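Motility protein B (Helicobacter pylori, PDB 3S06) probably forms, together with MotA, the stator of the flagellar motor, and may fasten the torque-generating machinery to the cell wall through its periplasmic OmpA-like domain. Local coordinates at residues P30-F35 / N130-N135; D74-V79 / N120-N125. One frame throughout, in Å; residues are numbered along the deposited sequence. Where two conformers were deposited one is given.

Both contacts belong to the periplasmic OmpA-like domain. From the N terminus, the chain leaves strand 24-29 into the loop 30-35, with its 3-10 segment 31-33, which meets helix 128-134 and its end; that pairing, interaction 1, closes the long outer loop. Nested inside it, interaction 2 brings the loop after strand 66-74 against the loop after strand 111-120, both strands being parallel neighbours in the sheet and joined by helix 86-103. The second loop then leads into helix 128-134. The helix and the residue after it serve both contacts: Asn-135 OD1 probably bonds to Asp-74 N, while Arg-131 packs on Ile-122. Together they tie the ends of three strands to one helix.

Interaction 1 (P30-F35 / N130-N135); sequences PSNLLF and NRMKNN
Pro-30 and Lys-133 bring the two backbones to a CA-CA separation of 4.7 Å, where the start of a one-turn 3-10 segment (31-33) abuts the last turn of helix 128-134. One backbone bond joins them: Ser-31 N donates to Met-132 O over 3.1 Å. The bond is nearly straight at the hydrogen (173°), but the donor stands above the carbonyl plane, 46° out of it. The same oxygen also takes a weak bond from Asn-135 N, where the helix is ending. On the other segment Ser-31 O collects Leu-34 N and Phe-35 N, which closes the little turn.

Met-132 carries the side-chain contact. It crosses Asn-32 at an angle, and the amide oxygen OD1 of Asn-32 rests 3.3 Å from both Met-132 CB and CG; the bend at chi2 brings SD to 3.8 Å from Ser-31 CB. Pro-30 CB packs beside that oxygen on the same Met-132 CB (4.0 Å), and the methionine is thereby buried against proline ring, serine and amide. Ser-31 CB also sits 3.5 Å from Asn-135 O. The serine OG, set opposite the backbone N (chi1 -177°), is bonded to Arg-93 NH2, and Asn-135 O is bonded to that same guanidinium nitrogen. Asn-135 ND2 donates a hydrogen bond to Arg-131 O at 2.9 Å, with OD1 probably bonded to Asp-74 N, so the amide is held at both ends.

Around this core, Leu-34 and Phe-35 lie against Val-97 of helix 86-103 and Val-137 of strand 137-142, with Phe-35 making a cation-pi contact to Arg-93. The contact therefore packs helix 128-134 onto the chain leaving strand 24-29, with helix 86-103 reaching both through Arg-93.

Interaction 2 (D74-V79 / N120-N125); sequences DDTPLV and NPIAPN
Asp-74 holds its carboxylate between its own backbone N and carbonyl carbon (chi1 57°), and Ile-122 bends at both torsions (chi1 -59°, chi2 -45°) to bring the methyl CD1 up to it. CD1 sits over the face of the Asp-74 carboxylate, nearest OD2 at 3.3 Å. The setting is the loop end of the OmpA-like domain, where the parallel neighbours 66-74 and 111-120 both run out of the sheet.

The other oxygen of Asp-74 makes an Asx turn. OD1 accepts from Thr-76 N, two residues on, at 3.2 Å, and from the Thr-76 hydroxyl OG1 at 2.7 Å. Both donors reach OD1 from the same face of the carboxylate plane, the hydroxyl on the syn side and the backbone N from farther above. Two donors on one oxygen should fix the rotation of the group. The Ile-122 methyl shares this face with them, which is why CD1 also lies beside Thr-76 OG1 and spans carboxylate and hydroxyl.

Asp-74 CB meets the carbonyl oxygen of Asn-120 at 3.2 Å. From the helix side, Asn-134 and Arg-131 touch Asp-74, and Arg-131 also touches Ile-122.

Asp-75 crosses Pro-121, on the exposed side of the loops. Its OD1 is bonded to Ser-118 OG, and OD2 lies 3.4 Å from Pro-121 CA. A water bridges the loops here: it donates to Asp-75 OD2 at 3.2 Å and accepts from Ile-122 N at 3.1 Å.

Interaction 1 (P30-F35 / N130-N135)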
loop_
_atom_site.group_PDB
_atom_site.type_symbol
_atom_site.label_atom_id
_atom_site.label_comp_id
_atom_site.label_asym_id
_atom_site.label_seq_id
_atom_site.Cartn_x
_atom_site.Cartn_y
_atom_site.Cartn_z
ATOM N N PRO A 30 -22.647 13.082 -3.940
ATOM C CA PRO A 30 -22.895 14.437 -4.472
ATOM C C PRO A 30 -23.777 15.255 -3.540
ATOM O O PRO A 30 -24.586 14.687 -2.786
ATOM C CB PRO A 30 -23.600 14.167 -5.817
ATOM C CG PRO A 30 -23.134 12.769 -6.198
ATOM C CD PRO A 30 -23.132 12.040 -4.861
ATOM N N SER A 31 -23.610 16.581 -3.588
ATOM C CA SER A 31 -24.307 17.490 -2.672
ATOM C C SER A 31 -25.793 17.147 -2.496
ATOM O O SER A 31 -26.310 17.109 -1.372
ATOM C CB SER A 31 -24.192 18.928 -3.170
ATOM O OG SER A 31 -24.806 19.807 -2.243
ATOM N N ASN A 32 -26.477 16.925 -3.614
ATOM C CA ASN A 32 -27.929 16.743 -3.607
ATOM C C ASN A 32 -28.421 15.491 -2.860
ATOM O O ASN A 32 -29.615 15.394 -2.524
ATOM C CB ASN A 32 -28.492 16.786 -5.043
ATOM C CG ASN A 32 -27.857 15.763 -5.954
ATOM O OD1 ASN A 32 -26.670 15.836 -6.248
ATOM N ND2 ASN A 32 -28.646 14.787 -6.406
ATOM N N LEU A 33 -27.535 14.531 -2.603
ATOM C CA LEU A 33 -27.931 13.335 -1.850
ATOM C C LEU A 33 -27.886 13.551 -0.327
ATOM O O LEU A 33 -28.244 12.653 0.456
ATOM C CB LEU A 33 -27.066 12.127 -2.231
ATOM C CG LEU A 33 -27.004 11.755 -3.714
ATOM C CD1 LEU A 33 -26.402 10.369 -3.854
ATOM C CD2 LEU A 33 -28.376 11.805 -4.373
ATOM N N LEU A 34 -27.456 14.743 0.087
ATOM C CA LEU A 34 -27.239 15.037 1.509
ATOM C C LEU A 34 -27.856 16.360 1.968
ATOM O O LEU A 34 -28.487 16.414 3.029
ATOM C CB LEU A 34 -25.724 15.086 1.805
ATOM C CG LEU A 34 -24.947 13.775 1.668
ATOM C CD1 LEU A 34 -23.434 14.056 1.761
ATOM C CD2 LEU A 34 -25.395 12.762 2.737
ATOM N N PHE A 35 -27.624 17.429 1.203
ATOM C CA PHE A 35 -27.930 18.784 1.667
ATOM C C PHE A 35 -29.051 19.430 0.878
ATOM O O PHE A 35 -29.290 19.068 -0.282
ATOM C CB PHE A 35 -26.684 19.678 1.559
ATOM C CG PHE A 35 -25.555 19.234 2.438
ATOM C CD1 PHE A 35 -25.548 19.570 3.798
ATOM C CD2 PHE A 35 -24.528 18.451 1.917
ATOM C CE1 PHE A 35 -24.523 19.143 4.633
ATOM C CE2 PHE A 35 -23.461 18.016 2.754
ATOM C CZ PHE A 35 -23.482 18.363 4.109
ATOM N N ASN A 130 -21.936 17.415 -12.537
ATOM C CA ASN A 130 -20.557 17.787 -12.213
ATOM C C ASN A 130 -20.472 18.880 -11.118
ATOM O O ASN A 130 -19.583 18.817 -10.267
ATOM C CB ASN A 130 -19.732 18.103 -13.483
ATOM C CG ASN A 130 -19.152 16.824 -14.163
ATOM O OD1 ASN A 130 -18.925 15.790 -13.515
ATOM N ND2 ASN A 130 -18.900 16.912 -15.463
ATOM N N ARG A 131 -21.402 19.844 -11.107
ATOM C CA ARG A 131 -21.462 20.836 -10.020
ATOM C C ARG A 131 -21.744 20.167 -8.681
ATOM O O ARG A 131 -21.142 20.498 -7.659
ATOM C CB ARG A 131 -22.542 21.888 -10.278
ATOM C CG ARG A 131 -22.273 22.813 -11.446
ATOM C CD ARG A 131 -20.995 23.648 -11.252
ATOM N NE ARG A 131 -21.022 24.809 -12.140
ATOM C CZ ARG A 131 -21.603 25.977 -11.854
ATOM N NH1 ARG A 131 -22.208 26.183 -10.690
ATOM N NH2 ARG A 131 -21.578 26.955 -12.743
ATOM N N MET A 132 -22.680 19.217 -8.690
ATOM C CA MET A 132 -23.004 18.501 -7.442
ATOM C C MET A 132 -21.846 17.626 -6.961
ATOM O O MET A 132 -21.568 17.549 -5.739
ATOM C CB MET A 132 -24.277 17.674 -7.599
ATOM C CG MET A 132 -25.551 18.510 -7.840
ATOM S SD MET A 132 -25.966 19.548 -6.448
ATOM C CE MET A 132 -25.091 21.055 -6.821
ATOM N N LYS A 133 -21.160 16.987 -7.908
ATOM C CA LYS A 133 -19.926 16.247 -7.564
ATOM C C LYS A 133 -18.819 17.148 -7.011
ATOM O O LYS A 133 -18.105 16.769 -6.066
ATOM C CB LYS A 133 -19.403 15.488 -8.790
ATOM C CG LYS A 133 -18.201 14.558 -8.518
ATOM C CD LYS A 133 -17.741 13.886 -9.831
ATOM C CE LYS A 133 -16.818 12.685 -9.582
ATOM N NZ LYS A 133 -16.473 11.987 -10.882
ATOM N N ASN A 134 -18.659 18.335 -7.598
ATOM C CA ASN A 134 -17.662 19.295 -7.103
ATOM C C ASN A 134 -17.948 19.809 -5.689
ATOM O O ASN A 134 -17.032 20.282 -5.010
ATOM C CB ASN A 134 -17.526 20.478 -8.094
ATOM C CG ASN A 134 -16.908 20.046 -9.447
ATOM O OD1 ASN A 134 -16.919 20.801 -10.415
ATOM N ND2 ASN A 134 -16.383 18.825 -9.502
ATOM N N ASN A 135 -19.207 19.680 -5.237
ATOM C CA ASN A 135 -19.602 20.019 -3.876
ATOM C C ASN A 135 -19.980 18.780 -3.039
ATOM O O ASN A 135 -20.815 18.845 -2.117
ATOM C CB ASN A 135 -20.744 21.047 -3.935
ATOM C CG ASN A 135 -20.250 22.377 -4.458
ATOM O OD1 ASN A 135 -19.612 23.132 -3.720
ATOM N ND2 ASN A 135 -20.463 22.643 -5.755
#

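Interaction 2 (D74-V79 / N120-N125)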
loop_
_atom_site.group_PDB
_atom_site.type_symbol
_atom_site.label_atom_id
_atom_site.label_comp_id
_atom_site.label_asym_id
_atom_site.label_seq_id
_atom_site.Cartn_x
_atom_site.Cartn_y
_atom_site.Cartn_z
ATOM N N ASP A 74 -16.675 23.863 -5.015
ATOM C CA ASP A 74 -16.063 24.556 -6.152
ATOM C C ASP A 74 -15.948 26.035 -5.820
ATOM O O ASP A 74 -16.076 26.416 -4.646
ATOM C CB ASP A 74 -16.832 24.308 -7.460
ATOM C CG ASP A 74 -18.298 24.710 -7.393
ATOM O OD1 ASP A 74 -18.753 25.400 -6.448
ATOM O OD2 ASP A 74 -19.014 24.345 -8.347
ATOM N N ASP A 75 -15.729 26.883 -6.838
ATOM C CA ASP A 75 -15.518 28.314 -6.680
ATOM C C ASP A 75 -16.808 29.141 -6.606
ATOM O O ASP A 75 -16.773 30.350 -6.907
ATOM C CB ASP A 75 -14.676 28.845 -7.861
ATOM C CG ASP A 75 -13.203 28.471 -7.760
ATOM O OD1 ASP A 75 -12.757 28.035 -6.679
ATOM O OD2 ASP A 75 -12.483 28.637 -8.767
ATOM N N THR A 76 -17.936 28.513 -6.292
ATOM C CA THR A 76 -19.204 29.267 -6.109
ATOM C C THR A 76 -18.977 30.263 -4.963
ATOM O O THR A 76 -18.471 29.860 -3.916
ATOM C CB THR A 76 -20.351 28.303 -5.745
ATOM O OG1 THR A 76 -20.525 27.353 -6.802
ATOM C CG2 THR A 76 -21.678 29.050 -5.511
ATOM N N PRO A 77 -19.308 31.564 -5.150
ATOM C CA PRO A 77 -19.004 32.517 -4.063
ATOM C C PRO A 77 -19.771 32.180 -2.778
ATOM O O PRO A 77 -20.825 31.551 -2.833
ATOM C CB PRO A 77 -19.464 33.866 -4.628
ATOM C CG PRO A 77 -19.442 33.682 -6.146
ATOM C CD PRO A 77 -19.806 32.246 -6.370
ATOM N N LEU A 78 -19.227 32.574 -1.637
ATOM C CA LEU A 78 -19.874 32.311 -0.342
ATOM C C LEU A 78 -21.164 33.135 -0.210
ATOM O O LEU A 78 -21.190 34.321 -0.557
ATOM C CB LEU A 78 -18.902 32.596 0.801
ATOM C CG LEU A 78 -17.610 31.770 0.756
ATOM C CD1 LEU A 78 -16.576 32.302 1.727
ATOM C CD2 LEU A 78 -17.876 30.266 1.038
ATOM N N VAL A 79 -22.229 32.511 0.279
ATOM C CA VAL A 79 -23.513 33.197 0.364
ATOM C C VAL A 79 -23.730 33.759 1.771
ATOM O O VAL A 79 -24.281 34.843 1.932
ATOM C CB VAL A 79 -24.706 32.289 -0.065
ATOM C CG1 VAL A 79 -24.428 31.623 -1.419
ATOM C CG2 VAL A 79 -25.010 31.235 0.990
ATOM N N ASN A 120 -12.217 22.840 -7.481
ATOM C CA ASN A 120 -12.574 22.959 -8.913
ATOM C C ASN A 120 -13.118 24.323 -9.269
ATOM O O ASN A 120 -13.826 24.933 -8.473
ATOM C CB ASN A 120 -13.624 21.906 -9.289
ATOM C CG ASN A 120 -13.010 20.587 -9.674
ATOM O OD1 ASN A 120 -13.286 19.558 -9.053
ATOM N ND2 ASN A 120 -12.187 20.599 -10.725
ATOM N N PRO A 121 -12.802 24.810 -10.483
ATOM C CA PRO A 121 -13.338 26.090 -10.904
ATOM C C PRO A 121 -14.753 25.904 -11.440
ATOM O O PRO A 121 -15.178 24.782 -11.617
ATOM C CB PRO A 121 -12.399 26.500 -12.033
ATOM C CG PRO A 121 -11.929 25.195 -12.620
ATOM C CD PRO A 121 -11.869 24.236 -11.474
ATOM N N ILE A 122 -15.463 26.997 -11.674
ATOM C CA ILE A 122 -16.694 26.956 -12.450
ATOM C C ILE A 122 -16.268 26.934 -13.922
ATOM O O ILE A 122 -15.598 27.871 -14.370
ATOM C CB ILE A 122 -17.560 28.221 -12.190
ATOM C CG1 ILE A 122 -17.952 28.394 -10.702
ATOM C CG2 ILE A 122 -18.775 28.272 -13.123
ATOM C CD1 ILE A 122 -18.438 27.158 -9.999
ATOM N N ALA A 123 -16.655 25.896 -14.675
ATOM C CA ALA A 123 -16.255 25.757 -16.083
ATOM C C ALA A 123 -17.448 25.833 -17.046
ATOM O O ALA A 123 -18.500 25.261 -16.758
ATOM C CB ALA A 123 -15.496 24.452 -16.300
ATOM N N PRO A 124 -17.289 26.529 -18.186
ATOM C CA PRO A 124 -18.353 26.516 -19.191
ATOM C C PRO A 124 -18.773 25.090 -19.571
ATOM O O PRO A 124 -17.932 24.172 -19.694
ATOM C CB PRO A 124 -17.728 27.240 -20.387
ATOM C CG PRO A 124 -16.737 28.184 -19.741
ATOM C CD PRO A 124 -16.196 27.453 -18.551
ATOM N N ASN A 125 -20.081 24.923 -19.699
ATOM C CA ASN A 125 -20.704 23.691 -20.167
ATOM C C ASN A 125 -20.707 22.549 -19.158
ATOM O O ASN A 125 -21.109 21.437 -19.514
ATOM C CB ASN A 125 -20.183 23.314 -21.564
ATOM C CG ASN A 125 -20.284 24.484 -22.540
ATOM O OD1 ASN A 125 -19.277 24.937 -23.096
ATOM N ND2 ASN A 125 -21.487 25.022 -22.690
HETATM O O HOH W 1 -13.972 29.681 -11.345
#